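Local atomic coordinates of 11R-lipoxygenase (Gersemia fruticosa, PDB entry 3VF1), a protein that probably catalyses, as a calcium-regulated non-heme iron dioxygenase, the insertion of molecular oxygen into polyunsaturated fatty acids. Residues C396-W408 against T425-N437. Numbering follows the deposited sequence.
Sequences CHLMMEPTAVSSW and TKGIMAINTLGRN. With FE2 (Fe (II) ion), chain E.
Asn432 answers His397 twice where the iron-bearing helix 369-410 crosses helix 428-438 in the lipoxygenase domain. Asn432 OD1 accepts from His397 ND1 (3.1 Å) at the edge of the imidazole, ring and amide nearly coplanar, while ND2 gives one hydrogen to the backbone O of His397 from above the carbonyl plane. The other hydrogen of Asn432 ND2 runs almost straight (171°) to Glu401 OE1, 2.8 Å away and met from above the carboxylate; an amide suits this place because it accepts and donates at once. Glu401, its CG anti to the backbone N (chi1 -173°) and extended beyond, reaches Arg436, which binds it end-on: NH1 to OE1 and NH2 to OE2, both 3.0 Å. Val181 N gives OE2 a further bond.

Packing is close around Ile428 and Met429: Ile428 CD1 lies 3.5 Å from Met400 CB, and small Ala404 lets Ile428 CG2 come within 3.6 Å of Ala404 CB. Met429 bends its flexible chain to set its methyl CE 3.4 Å from Trp408 NE1; Met429 SD makes an oblique Met-aromatic contact. The join is looser at partly exposed Thr425, whose CG2 stays 3.9 Å from Thr403 OG1.

His397 NE2 binds the iron with His392, His575, Asn579, the Ile698 carboxylate and a water. Second-shell Asn432 probably holds the ring's rotation, and Glu401 and Arg436 behind it probably hold the amide.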
loop_
_atom_site.group_PDB
_atom_site.type_symbol
_atom_site.label_atom_id
_atom_site.label_comp_id
_atom_site.label_asym_id
_atom_site.label_seq_id
_atom_site.Cartn_x
_atom_site.Cartn_y
_atom_site.Cartn_z
ATOM N N CYS A 396 -5.464 -1.749 -1.561
ATOM C CA CYS A 396 -4.089 -1.815 -1.069
ATOM C C CYS A 396 -4.051 -2.037 0.440
ATOM O O CYS A 396 -3.595 -3.080 0.908
ATOM C CB CYS A 396 -3.304 -0.547 -1.427
ATOM S SG CYS A 396 -2.902 -0.366 -3.180
ATOM N N HIS A 397 -4.528 -1.055 1.195
ATOM C CA HIS A 397 -4.453 -1.111 2.651
ATOM C C HIS A 397 -5.222 -2.301 3.230
ATOM O O HIS A 397 -4.634 -3.166 3.880
ATOM C CB HIS A 397 -4.960 0.197 3.268
ATOM C CG HIS A 397 -3.980 1.326 3.184
ATOM N ND1 HIS A 397 -3.369 1.863 4.297
ATOM C CD2 HIS A 397 -3.501 2.016 2.122
ATOM C CE1 HIS A 397 -2.559 2.838 3.924
ATOM N NE2 HIS A 397 -2.620 2.950 2.610
ATOM N N LEU A 398 -6.529 -2.346 2.996
ATOM C CA LEU A 398 -7.384 -3.337 3.643
ATOM C C LEU A 398 -7.214 -4.752 3.082
ATOM O O LEU A 398 -7.251 -5.724 3.834
ATOM C CB LEU A 398 -8.852 -2.911 3.553
ATOM C CG LEU A 398 -9.179 -1.558 4.195
ATOM C CD1 LEU A 398 -10.677 -1.299 4.171
ATOM C CD2 LEU A 398 -8.648 -1.483 5.620
ATOM N N MET A 399 -7.027 -4.872 1.773
ATOM C CA MET A 399 -6.910 -6.187 1.143
ATOM C C MET A 399 -5.591 -6.885 1.476
ATOM O O MET A 399 -5.486 -8.106 1.363
ATOM C CB MET A 399 -7.069 -6.070 -0.376
ATOM C CG MET A 399 -8.514 -5.928 -0.840
ATOM S SD MET A 399 -9.482 -7.435 -0.603
ATOM C CE MET A 399 -8.775 -8.509 -1.851
ATOM N N MET A 400 -4.588 -6.119 1.890
ATOM C CA MET A 400 -3.279 -6.690 2.195
ATOM C C MET A 400 -3.091 -6.988 3.681
ATOM O O MET A 400 -2.219 -7.773 4.048
ATOM C CB MET A 400 -2.162 -5.756 1.721
ATOM C CG MET A 400 -1.978 -5.707 0.212
ATOM S SD MET A 400 -1.624 -7.320 -0.508
ATOM C CE MET A 400 -3.221 -7.748 -1.192
ATOM N N GLU A 401 -3.902 -6.372 4.535
ATOM C CA GLU A 401 -3.738 -6.534 5.977
ATOM C C GLU A 401 -3.862 -7.996 6.425
ATOM O O GLU A 401 -3.088 -8.453 7.266
ATOM C CB GLU A 401 -4.744 -5.669 6.739
ATOM C CG GLU A 401 -4.526 -5.665 8.244
ATOM C CD GLU A 401 -5.554 -4.833 8.983
ATOM O OE1 GLU A 401 -6.290 -4.064 8.325
ATOM O OE2 GLU A 401 -5.628 -4.949 10.224
ATOM N N PRO A 402 -4.836 -8.731 5.866
ATOM C CA PRO A 402 -5.046 -10.129 6.258
ATOM C C PRO A 402 -3.785 -10.990 6.170
ATOM O O PRO A 402 -3.629 -11.913 6.967
ATOM C CB PRO A 402 -6.092 -10.616 5.255
ATOM C CG PRO A 402 -6.842 -9.393 4.883
ATOM C CD PRO A 402 -5.835 -8.285 4.880
ATOM N N THR A 403 -2.901 -10.695 5.220
ATOM C CA THR A 403 -1.687 -11.488 5.048
ATOM C C THR A 403 -0.721 -11.241 6.200
ATOM O O THR A 403 0.040 -12.131 6.580
ATOM C CB THR A 403 -0.973 -11.183 3.714
ATOM O OG1 THR A 403 -0.417 -9.863 3.748
ATOM C CG2 THR A 403 -1.937 -11.313 2.538
ATOM N N ALA A 404 -0.754 -10.035 6.756
ATOM C CA ALA A 404 0.088 -9.705 7.899
ATOM C C ALA A 404 -0.419 -10.431 9.137
ATOM O O ALA A 404 0.360 -11.012 9.890
ATOM C CB ALA A 404 0.102 -8.201 8.134
ATOM N N VAL A 405 -1.733 -10.400 9.336
ATOM C CA VAL A 405 -2.350 -11.038 10.494
ATOM C C VAL A 405 -2.148 -12.551 10.457
ATOM O O VAL A 405 -1.837 -13.168 11.475
ATOM C CB VAL A 405 -3.860 -10.726 10.569
ATOM C CG1 VAL A 405 -4.508 -11.490 11.714
ATOM C CG2 VAL A 405 -4.085 -9.230 10.727
ATOM N N SER A 406 -2.322 -13.144 9.280
ATOM C CA SER A 406 -2.182 -14.587 9.133
ATOM C C SER A 406 -0.735 -15.023 9.345
ATOM O O SER A 406 -0.478 -16.121 9.837
ATOM C CB SER A 406 -2.671 -15.044 7.758
ATOM O OG SER A 406 -2.586 -16.453 7.645
ATOM N N SER A 407 0.209 -14.164 8.973
ATOM C CA SER A 407 1.623 -14.459 9.172
ATOM C C SER A 407 1.926 -14.654 10.653
ATOM O O SER A 407 2.603 -15.609 11.038
ATOM C CB SER A 407 2.499 -13.336 8.615
ATOM O OG SER A 407 2.449 -13.297 7.198
ATOM N N TRP A 408 1.423 -13.744 11.480
ATOM C CA TRP A 408 1.667 -13.799 12.917
ATOM C C TRP A 408 0.984 -15.000 13.564
ATOM O O TRP A 408 1.476 -15.543 14.553
ATOM C CB TRP A 408 1.193 -12.508 13.590
ATOM C CG TRP A 408 2.132 -11.355 13.401
ATOM C CD1 TRP A 408 2.018 -10.341 12.496
ATOM C CD2 TRP A 408 3.334 -11.101 14.138
ATOM N NE1 TRP A 408 3.074 -9.471 12.623
ATOM C CE2 TRP A 408 3.897 -9.915 13.624
ATOM C CE3 TRP A 408 3.990 -11.761 15.181
ATOM C CZ2 TRP A 408 5.084 -9.377 14.117
ATOM C CZ3 TRP A 408 5.169 -11.225 15.669
ATOM C CH2 TRP A 408 5.703 -10.046 15.137
ATOM N N THR A 425 5.213 -6.436 4.710
ATOM C CA THR A 425 3.970 -6.292 5.464
ATOM C C THR A 425 4.186 -5.414 6.691
ATOM O O THR A 425 3.277 -5.214 7.494
ATOM C CB THR A 425 3.422 -7.656 5.925
ATOM O OG1 THR A 425 4.362 -8.286 6.806
ATOM C CG2 THR A 425 3.151 -8.557 4.729
ATOM N N LYS A 426 5.397 -4.888 6.826
ATOM C CA LYS A 426 5.754 -4.082 7.983
ATOM C C LYS A 426 4.958 -2.782 8.023
ATOM O O LYS A 426 4.965 -2.010 7.061
ATOM C CB LYS A 426 7.250 -3.770 7.956
ATOM C CG LYS A 426 7.848 -3.488 9.321
ATOM C CD LYS A 426 9.313 -3.100 9.214
ATOM C CE LYS A 426 9.897 -2.772 10.575
ATOM N NZ LYS A 426 11.259 -2.176 10.470
ATOM N N GLY A 427 4.265 -2.549 9.133
ATOM C CA GLY A 427 3.598 -1.281 9.368
ATOM C C GLY A 427 2.153 -1.208 8.909
ATOM O O GLY A 427 1.468 -0.225 9.188
ATOM N N ILE A 428 1.679 -2.235 8.212
ATOM C CA ILE A 428 0.335 -2.195 7.643
ATOM C C ILE A 428 -0.751 -2.270 8.716
ATOM O O ILE A 428 -1.796 -1.635 8.591
ATOM C CB ILE A 428 0.114 -3.314 6.600
ATOM C CG1 ILE A 428 -1.163 -3.039 5.800
ATOM C CG2 ILE A 428 0.052 -4.678 7.273
ATOM C CD1 ILE A 428 -1.359 -3.960 4.616
ATOM N N MET A 429 -0.508 -3.041 9.770
ATOM C CA MET A 429 -1.481 -3.166 10.852
ATOM C C MET A 429 -1.620 -1.855 11.620
ATOM O O MET A 429 -2.728 -1.441 11.963
ATOM C CB MET A 429 -1.093 -4.297 11.806
ATOM C CG MET A 429 -1.536 -5.675 11.335
ATOM S SD MET A 429 -1.087 -7.006 12.472
ATOM C CE MET A 429 0.692 -7.008 12.310
ATOM N N ALA A 430 -0.493 -1.202 11.886
ATOM C CA ALA A 430 -0.503 0.072 12.595
ATOM C C ALA A 430 -1.313 1.125 11.841
ATOM O O ALA A 430 -2.222 1.736 12.406
ATOM C CB ALA A 430 0.921 0.563 12.821
ATOM N N ILE A 431 -0.984 1.335 10.568
ATOM C CA ILE A 431 -1.625 2.386 9.781
ATOM C C ILE A 431 -3.115 2.124 9.560
ATOM O O ILE A 431 -3.916 3.058 9.548
ATOM C CB ILE A 431 -0.937 2.586 8.409
ATOM C CG1 ILE A 431 -1.504 3.819 7.700
ATOM C CG2 ILE A 431 -1.115 1.357 7.526
ATOM C CD1 ILE A 431 -1.379 5.103 8.495
ATOM N N ASN A 432 -3.486 0.860 9.386
ATOM C CA ASN A 432 -4.886 0.506 9.164
ATOM C C ASN A 432 -5.730 0.678 10.421
ATOM O O ASN A 432 -6.910 1.014 10.342
ATOM C CB ASN A 432 -5.008 -0.928 8.652
ATOM C CG ASN A 432 -4.700 -1.045 7.176
ATOM O OD1 ASN A 432 -4.173 -0.117 6.563
ATOM N ND2 ASN A 432 -5.030 -2.190 6.597
ATOM N N THR A 433 -5.127 0.439 11.580
ATOM C CA THR A 433 -5.822 0.636 12.844
ATOM C C THR A 433 -6.115 2.118 13.023
ATOM O O THR A 433 -7.194 2.497 13.477
ATOM C CB THR A 433 -4.993 0.134 14.039
ATOM O OG1 THR A 433 -4.768 -1.277 13.914
ATOM C CG2 THR A 433 -5.722 0.408 15.346
ATOM N N LEU A 434 -5.146 2.953 12.660
ATOM C CA LEU A 434 -5.328 4.396 12.687
ATOM C C LEU A 434 -6.380 4.799 11.659
ATOM O O LEU A 434 -7.249 5.627 11.935
ATOM C CB LEU A 434 -4.008 5.108 12.386
ATOM C CG LEU A 434 -4.044 6.637 12.425
ATOM C CD1 LEU A 434 -4.235 7.132 13.851
ATOM C CD2 LEU A 434 -2.781 7.219 11.815
ATOM N N GLY A 435 -6.295 4.204 10.473
ATOM C CA GLY A 435 -7.238 4.484 9.406
ATOM C C GLY A 435 -8.670 4.198 9.817
ATOM O O GLY A 435 -9.584 4.958 9.498
ATOM N N ARG A 436 -8.865 3.098 10.535
ATOM C CA ARG A 436 -10.199 2.710 10.978
ATOM C C ARG A 436 -10.799 3.715 11.960
ATOM O O ARG A 436 -11.995 3.673 12.242
ATOM C CB ARG A 436 -10.170 1.314 11.606
ATOM C CG ARG A 436 -10.317 0.186 10.597
ATOM C CD ARG A 436 -10.388 -1.172 11.277
ATOM N NE ARG A 436 -9.078 -1.636 11.725
ATOM C CZ ARG A 436 -8.202 -2.280 10.955
ATOM N NH1 ARG A 436 -8.483 -2.543 9.685
ATOM N NH2 ARG A 436 -7.037 -2.661 11.458
ATOM N N ASN A 437 -9.971 4.617 12.478
ATOM C CA ASN A 437 -10.443 5.628 13.418
ATOM C C ASN A 437 -10.413 7.052 12.862
ATOM O O ASN A 437 -11.279 7.861 13.188
ATOM C CB ASN A 437 -9.621 5.572 14.709
ATOM C CG ASN A 437 -9.772 4.252 15.443
ATOM O OD1 ASN A 437 -10.815 3.602 15.371
ATOM N ND2 ASN A 437 -8.728 3.851 16.159
HETATM FE FE FE2 E . -1.447 4.534 1.731
HETATM O O HOH W 1 -1.581 6.708 2.605
#